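Local coordinates for CRISPR-associated protein,CRISPR-associated endonuclease Cas9 (Corynebacterium diphtheriae, PDB 6JOO) that is part of an RNA-guided, magnesium-dependent endonuclease that cuts invading double-stranded DNA in CRISPR adaptive immunity, at residues A[755-760]-A[800-805]; A[670-675]-A[724-729]. All blocks are in the same frame, centred on the assembly; numbering follows the deposited sequence.

Contact 1: A[755-760]-A[800-805]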
ATOM      1  N   TYR A 755      27.705 -15.539  12.240  1.00 69.96           N
ATOM      2  CA  TYR A 755      29.045 -15.472  12.806  1.00 69.64           C
ATOM      3  C   TYR A 755      29.572 -16.865  13.121  1.00 73.41           C
ATOM      4  O   TYR A 755      28.808 -17.786  13.425  1.00 74.10           O
ATOM      5  CB  TYR A 755      29.073 -14.624  14.084  1.00 63.04           C
ATOM      6  CG  TYR A 755      28.796 -13.151  13.873  1.00 61.66           C
ATOM      7  CD1 TYR A 755      27.494 -12.681  13.751  1.00 51.41           C
ATOM      8  CD2 TYR A 755      29.835 -12.229  13.808  1.00 77.00           C
ATOM      9  CE1 TYR A 755      27.233 -11.339  13.561  1.00 60.17           C
ATOM     10  CE2 TYR A 755      29.584 -10.881  13.620  1.00 93.64           C
ATOM     11  CZ  TYR A 755      28.280 -10.441  13.497  1.00 92.44           C
ATOM     12  OH  TYR A 755      28.011  -9.103  13.308  1.00 96.77           O
ATOM     13  N   LYS A 756      30.893 -17.007  13.035  1.00 57.02           N
ATOM     14  CA  LYS A 756      31.614 -18.166  13.541  1.00 63.37           C
ATOM     15  C   LYS A 756      32.368 -17.732  14.787  1.00 83.17           C
ATOM     16  O   LYS A 756      33.167 -16.791  14.734  1.00 87.31           O
ATOM     17  CB  LYS A 756      32.586 -18.724  12.504  1.00 74.02           C
ATOM     18  CG  LYS A 756      33.670 -19.587  13.121  1.00 79.98           C
ATOM     19  CD  LYS A 756      34.793 -19.846  12.144  1.00 95.58           C
ATOM     20  CE  LYS A 756      34.337 -20.758  11.031  1.00 92.18           C
ATOM     21  NZ  LYS A 756      35.426 -21.007  10.049  1.00108.60           N
ATOM     22  N   ILE A 757      32.117 -18.412  15.898  1.00 86.70           N
ATOM     23  CA  ILE A 757      32.710 -18.065  17.181  1.00 72.38           C
ATOM     24  C   ILE A 757      33.803 -19.081  17.482  1.00 87.78           C
ATOM     25  O   ILE A 757      33.530 -20.271  17.673  1.00100.74           O
ATOM     26  CB  ILE A 757      31.656 -18.020  18.293  1.00 59.58           C
ATOM     27  CG1 ILE A 757      30.617 -16.953  17.967  1.00 60.05           C
ATOM     28  CG2 ILE A 757      32.314 -17.744  19.635  1.00 60.01           C
ATOM     29  CD1 ILE A 757      29.597 -16.746  19.041  1.00 62.92           C
ATOM     30  N   THR A 758      35.045 -18.610  17.518  1.00 67.12           N
ATOM     31  CA  THR A 758      36.204 -19.446  17.821  1.00 99.24           C
ATOM     32  C   THR A 758      36.569 -19.197  19.279  1.00128.60           C
ATOM     33  O   THR A 758      37.297 -18.260  19.608  1.00146.60           O
ATOM     34  CB  THR A 758      37.363 -19.131  16.883  1.00102.41           C
ATOM     35  OG1 THR A 758      37.686 -17.737  16.976  1.00108.38           O
ATOM     36  CG2 THR A 758      36.986 -19.458  15.448  1.00101.98           C
ATOM     37  N   SER A 759      36.045 -20.040  20.163  1.00127.76           N
ATOM     38  CA  SER A 759      36.284 -19.910  21.592  1.00134.37           C
ATOM     39  C   SER A 759      37.361 -20.857  22.101  1.00146.17           C
ATOM     40  O   SER A 759      37.632 -20.875  23.305  1.00159.69           O
ATOM     41  CB  SER A 759      34.985 -20.146  22.368  1.00130.48           C
ATOM     42  OG  SER A 759      34.511 -21.466  22.172  1.00128.58           O
ATOM     43  N   GLY A 760      37.986 -21.635  21.219  1.00135.60           N
ATOM     44  CA  GLY A 760      38.961 -22.623  21.608  1.00146.37           C
ATOM     45  C   GLY A 760      38.374 -23.983  21.925  1.00153.32           C
ATOM     46  O   GLY A 760      39.018 -25.004  21.663  1.00165.62           O
ATOM     47  N   LYS A 800      23.685 -14.425  24.140  1.00 55.56           N
ATOM     48  CA  LYS A 800      24.716 -13.899  25.032  1.00 56.86           C
ATOM     49  C   LYS A 800      26.107 -14.370  24.621  1.00 59.06           C
ATOM     50  O   LYS A 800      27.083 -13.618  24.737  1.00 56.17           O
ATOM     51  CB  LYS A 800      24.408 -14.296  26.477  1.00 44.68           C
ATOM     52  CG  LYS A 800      25.565 -14.076  27.431  1.00 70.63           C
ATOM     53  CD  LYS A 800      25.138 -14.149  28.882  1.00 82.85           C
ATOM     54  CE  LYS A 800      26.329 -13.905  29.798  1.00 84.81           C
ATOM     55  NZ  LYS A 800      25.920 -13.721  31.220  1.00 90.67           N
ATOM     56  N   LYS A 801      26.212 -15.605  24.124  1.00 68.80           N
ATOM     57  CA  LYS A 801      27.498 -16.126  23.670  1.00 75.00           C
ATOM     58  C   LYS A 801      28.108 -15.241  22.591  1.00 80.97           C
ATOM     59  O   LYS A 801      29.316 -14.969  22.606  1.00 93.51           O
ATOM     60  CB  LYS A 801      27.322 -17.554  23.151  1.00 81.85           C
ATOM     61  CG  LYS A 801      28.382 -17.991  22.155  1.00 88.30           C
ATOM     62  CD  LYS A 801      27.849 -19.041  21.188  1.00 80.93           C
ATOM     63  CE  LYS A 801      27.452 -20.319  21.910  1.00 85.44           C
ATOM     64  NZ  LYS A 801      26.967 -21.363  20.964  1.00 97.37           N
ATOM     65  N   LEU A 802      27.284 -14.774  21.649  1.00 83.71           N
ATOM     66  CA  LEU A 802      27.784 -13.936  20.563  1.00 80.01           C
ATOM     67  C   LEU A 802      28.223 -12.569  21.074  1.00 82.03           C
ATOM     68  O   LEU A 802      29.166 -11.974  20.537  1.00 84.62           O
ATOM     69  CB  LEU A 802      26.711 -13.786  19.483  1.00 67.46           C
ATOM     70  CG  LEU A 802      27.052 -12.956  18.245  1.00 57.26           C
ATOM     71  CD1 LEU A 802      28.276 -13.524  17.551  1.00 53.28           C
ATOM     72  CD2 LEU A 802      25.872 -12.885  17.281  1.00 53.64           C
ATOM     73  N   ARG A 803      27.550 -12.055  22.107  1.00 53.04           N
ATOM     74  CA  ARG A 803      27.887 -10.733  22.627  1.00 53.65           C
ATOM     75  C   ARG A 803      29.257 -10.737  23.294  1.00 73.57           C
ATOM     76  O   ARG A 803      30.057  -9.814  23.095  1.00 79.91           O
ATOM     77  CB  ARG A 803      26.810 -10.266  23.610  1.00 40.35           C
ATOM     78  CG  ARG A 803      25.392 -10.254  23.042  1.00 50.58           C
ATOM     79  CD  ARG A 803      24.348  -9.999  24.129  1.00 61.98           C
ATOM     80  NE  ARG A 803      24.578  -8.742  24.839  1.00 65.93           N
ATOM     81  CZ  ARG A 803      23.767  -8.242  25.769  1.00 74.55           C
ATOM     82  NH1 ARG A 803      24.065  -7.092  26.359  1.00 77.60           N
ATOM     83  NH2 ARG A 803      22.659  -8.887  26.107  1.00 77.84           N
ATOM     84  N   ASP A 804      29.544 -11.767  24.093  1.00 70.95           N
ATOM     85  CA  ASP A 804      30.858 -11.872  24.715  1.00 83.52           C
ATOM     86  C   ASP A 804      31.952 -12.073  23.673  1.00 78.15           C
ATOM     87  O   ASP A 804      33.077 -11.595  23.858  1.00 82.59           O
ATOM     88  CB  ASP A 804      30.864 -13.012  25.734  1.00109.57           C
ATOM     89  CG  ASP A 804      29.743 -12.889  26.760  1.00115.28           C
ATOM     90  OD1 ASP A 804      29.282 -11.756  27.008  1.00115.26           O
ATOM     91  OD2 ASP A 804      29.323 -13.927  27.319  1.00111.43           O
ATOM     92  N   ALA A 805      31.642 -12.759  22.569  1.00 61.82           N
ATOM     93  CA  ALA A 805      32.655 -13.003  21.548  1.00 74.48           C
ATOM     94  C   ALA A 805      32.975 -11.733  20.772  1.00 77.27           C
ATOM     95  O   ALA A 805      34.138 -11.479  20.437  1.00 73.28           O
ATOM     96  CB  ALA A 805      32.189 -14.110  20.603  1.00 68.84           C
TER

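Contact 2: A[670-675]-A[724-729]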
ATOM      1  N   VAL A 670      11.928   3.086  37.992  1.00 83.74           N
ATOM      2  CA  VAL A 670      12.648   2.530  39.131  1.00 81.88           C
ATOM      3  C   VAL A 670      13.683   3.544  39.596  1.00 90.20           C
ATOM      4  O   VAL A 670      14.369   4.166  38.778  1.00102.18           O
ATOM      5  CB  VAL A 670      13.311   1.184  38.768  1.00 77.07           C
ATOM      6  CG1 VAL A 670      14.391   0.817  39.773  1.00 97.37           C
ATOM      7  CG2 VAL A 670      12.263   0.085  38.692  1.00 93.52           C
ATOM      8  N   LYS A 671      13.788   3.714  40.913  1.00 91.84           N
ATOM      9  CA  LYS A 671      14.761   4.646  41.468  1.00105.85           C
ATOM     10  C   LYS A 671      16.178   4.199  41.133  1.00102.95           C
ATOM     11  O   LYS A 671      16.476   3.001  41.082  1.00 87.64           O
ATOM     12  CB  LYS A 671      14.578   4.761  42.982  1.00114.74           C
ATOM     13  CG  LYS A 671      13.212   5.300  43.395  1.00118.96           C
ATOM     14  CD  LYS A 671      13.008   5.231  44.898  1.00135.73           C
ATOM     15  CE  LYS A 671      11.609   5.692  45.287  1.00148.68           C
ATOM     16  NZ  LYS A 671      11.348   5.531  46.746  1.00151.76           N
ATOM     17  N   LEU A 672      17.054   5.179  40.897  1.00101.42           N
ATOM     18  CA  LEU A 672      18.423   4.879  40.488  1.00100.42           C
ATOM     19  C   LEU A 672      19.178   4.105  41.562  1.00110.13           C
ATOM     20  O   LEU A 672      20.062   3.302  41.242  1.00 93.58           O
ATOM     21  CB  LEU A 672      19.153   6.180  40.147  1.00102.59           C
ATOM     22  CG  LEU A 672      20.446   6.128  39.330  1.00104.46           C
ATOM     23  CD1 LEU A 672      20.637   7.451  38.626  1.00101.60           C
ATOM     24  CD2 LEU A 672      21.660   5.829  40.196  1.00124.22           C
ATOM     25  N   SER A 673      18.844   4.323  42.834  1.00114.23           N
ATOM     26  CA  SER A 673      19.540   3.667  43.934  1.00107.74           C
ATOM     27  C   SER A 673      19.207   2.188  44.056  1.00 97.83           C
ATOM     28  O   SER A 673      19.774   1.518  44.927  1.00120.87           O
ATOM     29  CB  SER A 673      19.218   4.379  45.248  1.00118.72           C
ATOM     30  OG  SER A 673      17.818   4.461  45.450  1.00127.18           O
ATOM     31  N   SER A 674      18.319   1.664  43.220  1.00105.13           N
ATOM     32  CA  SER A 674      17.903   0.276  43.322  1.00109.81           C
ATOM     33  C   SER A 674      18.980  -0.660  42.780  1.00112.03           C
ATOM     34  O   SER A 674      19.866  -0.261  42.019  1.00111.56           O
ATOM     35  CB  SER A 674      16.589   0.059  42.571  1.00101.97           C
ATOM     36  OG  SER A 674      16.231  -1.312  42.542  1.00122.54           O
ATOM     37  N   GLN A 675      18.897  -1.923  43.190  1.00111.27           N
ATOM     38  CA  GLN A 675      19.797  -2.941  42.667  1.00101.44           C
ATOM     39  C   GLN A 675      19.407  -3.277  41.233  1.00104.53           C
ATOM     40  O   GLN A 675      18.223  -3.451  40.927  1.00103.73           O
ATOM     41  CB  GLN A 675      19.749  -4.191  43.543  1.00101.31           C
ATOM     42  CG  GLN A 675      20.739  -5.271  43.146  1.00104.14           C
ATOM     43  CD  GLN A 675      20.690  -6.475  44.066  1.00128.74           C
ATOM     44  OE1 GLN A 675      19.703  -6.696  44.769  1.00131.32           O
ATOM     45  NE2 GLN A 675      21.760  -7.260  44.069  1.00135.70           N
ATOM     46  N   ASP A 724      16.106   9.620  41.894  1.00 96.89           N
ATOM     47  CA  ASP A 724      15.284   9.859  40.720  1.00 79.21           C
ATOM     48  C   ASP A 724      14.886   8.542  40.068  1.00 97.67           C
ATOM     49  O   ASP A 724      15.586   7.531  40.181  1.00 80.87           O
ATOM     50  CB  ASP A 724      16.024  10.734  39.708  1.00 99.88           C
ATOM     51  CG  ASP A 724      16.393  12.091  40.267  1.00119.08           C
ATOM     52  OD1 ASP A 724      15.508  12.760  40.838  1.00138.74           O
ATOM     53  OD2 ASP A 724      17.571  12.490  40.143  1.00122.09           O
ATOM     54  N   ASN A 725      13.750   8.569  39.376  1.00103.58           N
ATOM     55  CA  ASN A 725      13.270   7.409  38.640  1.00 83.23           C
ATOM     56  C   ASN A 725      13.938   7.317  37.274  1.00 87.58           C
ATOM     57  O   ASN A 725      14.196   8.331  36.620  1.00 96.69           O
ATOM     58  CB  ASN A 725      11.755   7.482  38.462  1.00 71.90           C
ATOM     59  CG  ASN A 725      11.002   6.935  39.650  1.00 91.67           C
ATOM     60  OD1 ASN A 725      11.595   6.579  40.667  1.00106.11           O
ATOM     61  ND2 ASN A 725       9.684   6.865  39.528  1.00 98.82           N
ATOM     62  N   ILE A 726      14.211   6.090  36.843  1.00102.59           N
ATOM     63  CA  ILE A 726      14.695   5.823  35.496  1.00 84.24           C
ATOM     64  C   ILE A 726      13.756   4.817  34.849  1.00 81.06           C
ATOM     65  O   ILE A 726      13.130   3.997  35.524  1.00 79.53           O
ATOM     66  CB  ILE A 726      16.154   5.314  35.482  1.00 73.89           C
ATOM     67  CG1 ILE A 726      16.248   3.905  36.062  1.00 74.64           C
ATOM     68  CG2 ILE A 726      17.049   6.253  36.270  1.00 83.14           C
ATOM     69  CD1 ILE A 726      17.632   3.309  35.947  1.00 72.55           C
ATOM     70  N   GLY A 727      13.650   4.894  33.520  1.00107.75           N
ATOM     71  CA  GLY A 727      12.709   4.067  32.790  1.00 94.55           C
ATOM     72  C   GLY A 727      13.342   2.782  32.300  1.00 86.43           C
ATOM     73  O   GLY A 727      14.401   2.799  31.666  1.00 99.25           O
ATOM     74  N   LEU A 728      12.686   1.662  32.594  1.00 69.27           N
ATOM     75  CA  LEU A 728      13.109   0.356  32.119  1.00 69.44           C
ATOM     76  C   LEU A 728      11.941  -0.329  31.428  1.00 68.96           C
ATOM     77  O   LEU A 728      10.778  -0.119  31.786  1.00 57.89           O
ATOM     78  CB  LEU A 728      13.618  -0.534  33.259  1.00 54.36           C
ATOM     79  CG  LEU A 728      14.711   0.015  34.174  1.00 70.54           C
ATOM     80  CD1 LEU A 728      15.061  -1.029  35.212  1.00 73.75           C
ATOM     81  CD2 LEU A 728      15.943   0.418  33.386  1.00 57.83           C
ATOM     82  N   PHE A 729      12.256  -1.147  30.438  1.00 79.35           N
ATOM     83  CA  PHE A 729      11.222  -1.899  29.745  1.00 65.24           C
ATOM     84  C   PHE A 729      10.706  -3.012  30.649  1.00 82.08           C
ATOM     85  O   PHE A 729      11.505  -3.752  31.234  1.00 86.43           O
ATOM     86  CB  PHE A 729      11.763  -2.483  28.444  1.00 65.01           C
ATOM     87  CG  PHE A 729      12.060  -1.454  27.394  1.00 74.54           C
ATOM     88  CD1 PHE A 729      11.174  -0.420  27.142  1.00 82.37           C
ATOM     89  CD2 PHE A 729      13.230  -1.519  26.658  1.00 75.48           C
ATOM     90  CE1 PHE A 729      11.449   0.528  26.172  1.00 67.50           C
ATOM     91  CE2 PHE A 729      13.513  -0.577  25.689  1.00 51.88           C
ATOM     92  CZ  PHE A 729      12.621   0.448  25.447  1.00 53.73           C
TER

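Contact 1: A[755-760]-A[800-805]
Ile757 of strand 749-757 reaches onto Lys801, Leu802 and Ala805 of helix 800-808, and the contact can be followed outward from its CB. There the side chain forks. The CG2 branch lies 3.8 Å from Ala805 CB, while CG1 leads toward the helix, placed beside the backbone N and anti to the carbonyl carbon (chi1 -61°). The outer bond is also anti (chi2 -175°) and carries Ile757 CD1 to the helix surface. This methyl sits 3.6 Å from Lys801 CG, equally near Lys801 CD, and 3.8 Å from Leu802 CD1. Two residues back, Tyr755 continues the same apolar strip: its CB lies 3.7 Å from Leu802 CD1, and Leu802 CD2 approaches Tyr755 CD1. The Tyr755 ring also meets that of Tyr813 on the adjoining strand 811-817. The local strand and helix axes cross at 78° and come within 9.6 Å, so the helix lies across the antiparallel three-stranded sheet in the Topo-homology region of Cas9. No hydrogen bond or salt bridge spans the two segments; even Lys801 contributes its methylenes, which implies cohesion through dispersion and burial of hydrocarbon.

Contact 2: A[670-675]-A[724-729]
Asp724 meets Leu672 through its backbone: Leu672 N, in the type I turn from Lys671 to Ser674 that ends the opposing strand, donates to Asp724 O over 2.9 Å. The Asp724 carboxylate turns elsewhere, with OD2 accepting from Tyr721 N. Asn725 follows as the non-hydrogen-bonded antiparallel partner of Lys671, their CA atoms 4.2 Å apart. Both side chains project from the same face and cross obliquely. Lys671 CG lies beside its own backbone N, anti to the carbonyl carbon (chi1 -62°), which places it 3.4 Å from Asn725 OD1, an amide oxygen against the lysine's aliphatic stem. Ile726 forms the hydrogen-bonded pair with Val670. Val670 N donates to Ile726 O over 2.9 Å. In return, Ile726 N donates to Val670 O over 2.7 Å. Ile726, whose side chain shares a face with that of Val670, brings CG2 loosely to 4.4 Å from Leu672 CB in the turn. Gly727 then bonds to the backbone of Ser685, Leu728 continues the pairing with Ser668, and Phe729 bonds to the backbone of Lys683. This two-stranded sheet of the Cas9 beta-hairpin region is thereby joined to the link between helices 678-681 and 687-694.

How the contacts relate
Read from the N terminus, both contacts fall in the C-terminal Cas9 portion of this engineered chain, and they follow one another without nesting or crossing. Contact 2 closes first: strand 668-671 leads out through helices 678-681 and 687-694 and past His712 and His719, which bind a zinc ion, before 725-728 returns. Strands 735-738 and 741-744 then lead to 749-757, where contact 1 opens; it closes at helix 800-808 after strand 764-771. One loop is thus shut by backbone pairing in the beta-hairpin region, the other by side chains in the Topo-homology region. The centres of contact 1 and contact 2 lie about 31 Å apart. The nearest atoms of contact 1 and contact 2 are about 12 Å apart, without touching.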